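Local coordinates for capsid protein (Infectious hypodermal and hematopoietic necrosis virus, PDB 3N7X) that builds the icosahedral capsid of a shrimp parvovirus, a brevidensovirus, from sixty copies of itself, and binds calcium ions, at residues Y211-D216 / I233-G238; W261-M266 / C323-T328. One frame throughout, in Å; residues are numbered along the deposited sequence.

Contact 1. Residues Y211-D216 / I233-G238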
loop_
_atom_site.group_PDB
_atom_site.type_symbol
_atom_site.label_atom_id
_atom_site.label_comp_id
_atom_site.label_asym_id
_atom_site.label_seq_id
_atom_site.Cartn_x
_atom_site.Cartn_y
_atom_site.Cartn_z
ATOM N N TYR A 211 -66.817 54.049 -16.484
ATOM C CA TYR A 211 -67.051 54.571 -15.149
ATOM C C TYR A 211 -67.950 53.571 -14.458
ATOM O O TYR A 211 -68.952 53.130 -15.024
ATOM C CB TYR A 211 -67.727 55.938 -15.232
ATOM C CG TYR A 211 -66.922 56.924 -16.046
ATOM C CD1 TYR A 211 -65.781 57.534 -15.515
ATOM C CD2 TYR A 211 -67.253 57.190 -17.377
ATOM C CE1 TYR A 211 -64.985 58.379 -16.296
ATOM C CE2 TYR A 211 -66.464 58.031 -18.164
ATOM C CZ TYR A 211 -65.334 58.620 -17.619
ATOM O OH TYR A 211 -64.548 59.431 -18.408
ATOM N N THR A 212 -67.579 53.192 -13.242
ATOM C CA THR A 212 -68.373 52.226 -12.503
ATOM C C THR A 212 -68.599 52.682 -11.075
ATOM O O THR A 212 -67.974 53.626 -10.595
ATOM C CB THR A 212 -67.688 50.844 -12.459
ATOM O OG1 THR A 212 -66.512 50.932 -11.653
ATOM C CG2 THR A 212 -67.295 50.389 -13.852
ATOM N N ILE A 213 -69.509 51.998 -10.399
ATOM C CA ILE A 213 -69.810 52.302 -9.019
ATOM C C ILE A 213 -70.104 50.987 -8.319
ATOM O O ILE A 213 -70.742 50.101 -8.886
ATOM C CB ILE A 213 -71.029 53.239 -8.913
ATOM C CG1 ILE A 213 -71.380 53.471 -7.443
ATOM C CG2 ILE A 213 -72.215 52.644 -9.661
ATOM C CD1 ILE A 213 -72.418 54.554 -7.231
ATOM N N HIS A 214 -69.599 50.844 -7.103
ATOM C CA HIS A 214 -69.844 49.639 -6.324
ATOM C C HIS A 214 -70.739 50.059 -5.167
ATOM O O HIS A 214 -70.398 50.971 -4.411
ATOM C CB HIS A 214 -68.540 49.052 -5.781
ATOM C CG HIS A 214 -67.596 48.574 -6.842
ATOM N ND1 HIS A 214 -66.814 49.432 -7.591
ATOM C CD2 HIS A 214 -67.302 47.324 -7.276
ATOM C CE1 HIS A 214 -66.079 48.731 -8.436
ATOM N NE2 HIS A 214 -66.356 47.450 -8.266
ATOM N N GLY A 215 -71.887 49.406 -5.038
ATOM C CA GLY A 215 -72.802 49.752 -3.969
ATOM C C GLY A 215 -72.409 49.127 -2.648
ATOM O O GLY A 215 -71.711 48.115 -2.615
ATOM N N ASP A 216 -72.846 49.739 -1.553
ATOM C CA ASP A 216 -72.558 49.215 -0.229
ATOM C C ASP A 216 -73.424 47.972 -0.067
ATOM O O ASP A 216 -74.624 48.007 -0.344
ATOM C CB ASP A 216 -72.924 50.231 0.839
ATOM C CG ASP A 216 -72.405 49.840 2.195
ATOM O OD1 ASP A 216 -71.362 50.391 2.606
ATOM O OD2 ASP A 216 -73.025 48.967 2.841
ATOM N N ILE A 233 -77.977 54.191 -5.863
ATOM C CA ILE A 233 -77.334 52.930 -5.548
ATOM C C ILE A 233 -76.763 53.204 -4.155
ATOM O O ILE A 233 -76.079 54.206 -3.945
ATOM C CB ILE A 233 -76.212 52.631 -6.552
ATOM C CG1 ILE A 233 -76.837 52.228 -7.891
ATOM C CG2 ILE A 233 -75.294 51.552 -6.010
ATOM C CD1 ILE A 233 -75.854 52.132 -9.039
ATOM N N PRO A 234 -77.050 52.329 -3.182
ATOM C CA PRO A 234 -76.570 52.503 -1.807
ATOM C C PRO A 234 -75.130 52.965 -1.638
ATOM O O PRO A 234 -74.187 52.257 -1.985
ATOM C CB PRO A 234 -76.828 51.138 -1.178
ATOM C CG PRO A 234 -78.066 50.693 -1.884
ATOM C CD PRO A 234 -77.750 51.041 -3.326
ATOM N N LYS A 235 -74.982 54.166 -1.093
ATOM C CA LYS A 235 -73.681 54.768 -0.828
ATOM C C LYS A 235 -73.863 55.645 0.401
ATOM O O LYS A 235 -74.935 56.213 0.600
ATOM C CB LYS A 235 -73.234 55.626 -2.012
ATOM C CG LYS A 235 -72.538 54.860 -3.127
ATOM C CD LYS A 235 -71.139 54.452 -2.693
ATOM C CE LYS A 235 -70.331 53.891 -3.841
ATOM N NZ LYS A 235 -68.982 53.480 -3.384
ATOM N N TRP A 236 -72.826 55.757 1.224
ATOM C CA TRP A 236 -72.907 56.565 2.437
ATOM C C TRP A 236 -71.719 57.508 2.528
ATOM O O TRP A 236 -70.577 57.069 2.489
ATOM C CB TRP A 236 -72.940 55.648 3.663
ATOM C CG TRP A 236 -73.162 56.363 4.958
ATOM C CD1 TRP A 236 -72.238 57.066 5.684
ATOM C CD2 TRP A 236 -74.399 56.468 5.673
ATOM N NE1 TRP A 236 -72.827 57.603 6.807
ATOM C CE2 TRP A 236 -74.152 57.255 6.825
ATOM C CE3 TRP A 236 -75.695 55.977 5.450
ATOM C CZ2 TRP A 236 -75.156 57.563 7.755
ATOM C CZ3 TRP A 236 -76.697 56.284 6.379
ATOM C CH2 TRP A 236 -76.417 57.071 7.517
ATOM N N GLY A 237 -71.991 58.805 2.650
ATOM C CA GLY A 237 -70.916 59.775 2.744
ATOM C C GLY A 237 -71.382 61.198 2.515
ATOM O O GLY A 237 -72.274 61.444 1.700
ATOM N N GLY A 238 -70.778 62.141 3.236
ATOM C CA GLY A 238 -71.153 63.535 3.092
ATOM C C GLY A 238 -72.630 63.754 3.359
ATOM O O GLY A 238 -73.154 63.327 4.388
HETATM O O HOH W 1 -67.714 52.756 -6.016
#
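Ile213 and Ile233 meet on the buried side of this contact. CG2 of Ile213 lies 3.7 Å from CD1 of Ile233, and the two side chains pass one another running opposite ways. The other branch of Ile213 serves Lys235. CG1 of Ile213, anti to the backbone N (chi1 176°), lies 3.8 Å from Lys235 CE. Trp261 and Ala116 also pack on Ile213, and Ile233 rests on Val113, Ala116 and Met79. Gly215 fits close against the loop: its CA is 3.7 Å from Ile233 CG2 and makes a CA-H...O contact with Pro234 O. Residues 211-214 end strand 208-214, which pairs antiparallel with strand 111-131 in a sheet of the capsid beta-barrel. Residues 233-238 belong to a long loop laid over the end of that strand. One direct backbone bond fastens it: Asp216 N donates to Pro234 O at 2.9 Å, nearly straight at 171°. The looser side is polar. There the Lys235 chain, bent at chi2, brings CE to 3.0 Å from His214 O. A water accepts from Lys235 NZ at 3.0 Å and from His214 N at 2.9 Å, bridging loop and strand. Lys235 NZ also lies 3.1 Å from His214 O. The imidazole of His214 is exposed, and its CB points away from the loop. Asp216 turns its carboxylate to Arg218 in a salt bridge.

Contact 2. Residues W261-M266 / C323-T328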
loop_
_atom_site.group_PDB
_atom_site.type_symbol
_atom_site.label_atom_id
_atom_site.label_comp_id
_atom_site.label_asym_id
_atom_site.label_seq_id
_atom_site.Cartn_x
_atom_site.Cartn_y
_atom_site.Cartn_z
ATOM N N TRP A 261 -67.827 59.088 -4.059
ATOM C CA TRP A 261 -67.989 58.693 -5.443
ATOM C C TRP A 261 -68.519 59.896 -6.214
ATOM O O TRP A 261 -69.445 60.577 -5.765
ATOM C CB TRP A 261 -68.973 57.531 -5.533
ATOM C CG TRP A 261 -69.247 57.111 -6.924
ATOM C CD1 TRP A 261 -68.551 56.197 -7.662
ATOM C CD2 TRP A 261 -70.258 57.642 -7.785
ATOM N NE1 TRP A 261 -69.068 56.127 -8.936
ATOM C CE2 TRP A 261 -70.117 57.004 -9.039
ATOM C CE3 TRP A 261 -71.270 58.599 -7.620
ATOM C CZ2 TRP A 261 -70.951 57.293 -10.125
ATOM C CZ3 TRP A 261 -72.101 58.888 -8.701
ATOM C CH2 TRP A 261 -71.935 58.235 -9.937
ATOM N N GLN A 262 -67.933 60.147 -7.379
ATOM C CA GLN A 262 -68.318 61.286 -8.207
ATOM C C GLN A 262 -69.001 60.904 -9.514
ATOM O O GLN A 262 -68.576 59.963 -10.191
ATOM C CB GLN A 262 -67.075 62.115 -8.542
ATOM C CG GLN A 262 -66.331 62.612 -7.328
ATOM C CD GLN A 262 -67.152 63.591 -6.532
ATOM O OE1 GLN A 262 -67.028 63.670 -5.313
ATOM N NE2 GLN A 262 -67.995 64.353 -7.219
ATOM N N GLN A 263 -70.063 61.629 -9.864
ATOM C CA GLN A 263 -70.744 61.386 -11.131
ATOM C C GLN A 263 -69.983 62.266 -12.116
ATOM O O GLN A 263 -69.192 63.115 -11.704
ATOM C CB GLN A 263 -72.230 61.787 -11.078
ATOM C CG GLN A 263 -72.521 63.223 -10.662
ATOM C CD GLN A 263 -72.778 63.367 -9.168
ATOM O OE1 GLN A 263 -71.880 63.181 -8.347
ATOM N NE2 GLN A 263 -74.014 63.697 -8.813
ATOM N N ILE A 264 -70.203 62.077 -13.409
ATOM C CA ILE A 264 -69.467 62.874 -14.378
ATOM C C ILE A 264 -70.265 63.981 -15.048
ATOM O O ILE A 264 -71.491 63.929 -15.121
ATOM C CB ILE A 264 -68.850 61.974 -15.462
ATOM C CG1 ILE A 264 -69.948 61.199 -16.183
ATOM C CG2 ILE A 264 -67.868 61.005 -14.828
ATOM C CD1 ILE A 264 -69.419 60.298 -17.270
ATOM N N PHE A 265 -69.539 64.986 -15.526
ATOM C CA PHE A 265 -70.114 66.133 -16.212
ATOM C C PHE A 265 -69.356 66.273 -17.525
ATOM O O PHE A 265 -68.152 66.025 -17.571
ATOM C CB PHE A 265 -69.948 67.380 -15.349
ATOM C CG PHE A 265 -70.721 67.318 -14.064
ATOM C CD1 PHE A 265 -72.081 67.605 -14.042
ATOM C CD2 PHE A 265 -70.098 66.931 -12.881
ATOM C CE1 PHE A 265 -72.816 67.505 -12.856
ATOM C CE2 PHE A 265 -70.820 66.828 -11.695
ATOM C CZ PHE A 265 -72.182 67.117 -11.684
ATOM N N MET A 266 -70.051 66.660 -18.592
ATOM C CA MET A 266 -69.399 66.766 -19.895
ATOM C C MET A 266 -69.861 67.925 -20.749
ATOM O O MET A 266 -70.843 68.594 -20.442
ATOM C CB MET A 266 -69.638 65.491 -20.703
ATOM C CG MET A 266 -69.311 64.214 -19.980
ATOM S SD MET A 266 -70.541 62.955 -20.364
ATOM C CE MET A 266 -71.938 63.623 -19.454
ATOM N N CYS A 323 -79.314 67.593 -8.764
ATOM C CA CYS A 323 -78.057 66.875 -8.851
ATOM C C CYS A 323 -77.330 67.021 -7.519
ATOM O O CYS A 323 -76.971 68.131 -7.119
ATOM C CB CYS A 323 -77.218 67.462 -9.984
ATOM S SG CYS A 323 -75.499 66.926 -10.017
ATOM N N TYR A 324 -77.128 65.905 -6.826
ATOM C CA TYR A 324 -76.440 65.928 -5.538
ATOM C C TYR A 324 -75.039 65.351 -5.656
ATOM O O TYR A 324 -74.861 64.210 -6.085
ATOM C CB TYR A 324 -77.235 65.130 -4.505
ATOM C CG TYR A 324 -78.565 65.754 -4.170
ATOM C CD1 TYR A 324 -78.669 66.726 -3.172
ATOM C CD2 TYR A 324 -79.718 65.397 -4.871
ATOM C CE1 TYR A 324 -79.891 67.330 -2.882
ATOM C CE2 TYR A 324 -80.944 65.994 -4.591
ATOM C CZ TYR A 324 -81.024 66.961 -3.597
ATOM O OH TYR A 324 -82.230 67.570 -3.340
ATOM N N ILE A 325 -74.044 66.141 -5.269
ATOM C CA ILE A 325 -72.662 65.696 -5.341
ATOM C C ILE A 325 -72.132 65.341 -3.957
ATOM O O ILE A 325 -72.247 66.124 -3.016
ATOM C CB ILE A 325 -71.781 66.782 -5.956
ATOM C CG1 ILE A 325 -72.331 67.151 -7.332
ATOM C CG2 ILE A 325 -70.347 66.291 -6.068
ATOM C CD1 ILE A 325 -71.637 68.321 -7.970
ATOM N N MET A 326 -71.550 64.152 -3.844
ATOM C CA MET A 326 -71.005 63.676 -2.578
ATOM C C MET A 326 -69.581 64.172 -2.305
ATOM O O MET A 326 -68.737 64.190 -3.198
ATOM C CB MET A 326 -71.004 62.151 -2.565
ATOM C CG MET A 326 -70.555 61.547 -1.249
ATOM S SD MET A 326 -70.186 59.786 -1.399
ATOM C CE MET A 326 -71.828 59.084 -1.478
ATOM N N HIS A 327 -69.323 64.580 -1.067
ATOM C CA HIS A 327 -67.993 65.032 -0.669
ATOM C C HIS A 327 -67.730 64.565 0.753
ATOM O O HIS A 327 -68.353 65.063 1.690
ATOM C CB HIS A 327 -67.881 66.557 -0.714
ATOM C CG HIS A 327 -67.947 67.129 -2.091
ATOM N ND1 HIS A 327 -67.086 66.748 -3.097
ATOM C CD2 HIS A 327 -68.772 68.057 -2.633
ATOM C CE1 HIS A 327 -67.378 67.415 -4.200
ATOM N NE2 HIS A 327 -68.396 68.216 -3.944
ATOM N N THR A 328 -66.822 63.607 0.917
ATOM C CA THR A 328 -66.502 63.103 2.248
ATOM C C THR A 328 -65.188 63.701 2.730
ATOM O O THR A 328 -64.757 63.459 3.858
ATOM C CB THR A 328 -66.375 61.568 2.262
ATOM O OG1 THR A 328 -65.325 61.164 1.375
ATOM C CG2 THR A 328 -67.679 60.927 1.831
HETATM O O HOH W 2 -71.554 62.267 -5.867
#
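Gln263 reaches across to Tyr324 and donates from NE2 to the backbone O of Tyr324 at 2.9 Å. The N-H points almost straight at the oxygen (171°). The oxygen lies in the amide plane of Gln263, but the donor stands well above the carbonyl plane of Tyr324. The Gln263 side chain places CG between the backbone N and the carbonyl carbon (chi1 56°), and the chain then bends at chi2. A water holds the other end of the amide. It donates to Gln263 OE1 and to Trp261 O, both at 2.7 Å, and accepts from Met326 N. Strands 264-268 and 322-324 belong to one antiparallel sheet of the capsid protein but are not neighbours in it. The contact therefore joins the ends of an inner strand and of the strand outermost within this chain, with their flanking loops, through side chains and a water. Cys323 SG sits at the edge of the Phe265 ring, near the ring plane and 3.7 Å from CZ, as a sulfur-aromatic contact. Ile325 meets Phe265 tip to tip, with CD1 3.9 Å from CZ. Farther along, Met326 has CG anti to the backbone N (chi1 -176°), and chi2, also anti, places SD. This SD accepts a weak hydrogen bond from Trp261 N at 3.6 Å. Beyond the contact, Gln310 of a neighbouring subunit bonds to the backbone of Ile325 and His327.

In the fold
From the N terminus, the chain forms strands 45-59, 70-74 and then 111-131, against which strand 208-214 later pairs antiparallel. Contact 1 closes a short loop there, with 16 residues between its segments. The chain then runs on to 261-266, where contact 2 opens. Its loop is longer, holds strand 281-296 and closes near the C terminus. The loops follow in series, without nesting. The contact centres lie about 11 Å apart. Trp261 NE1 probably bonds to Thr212 O, and Gly237 packs on Met326 and Thr328. Contact 1 ties a long loop to the sheet of 111-131, contact 2 ties two strands of the other sheet, and their meeting point links the two. Both touch a neighbouring subunit.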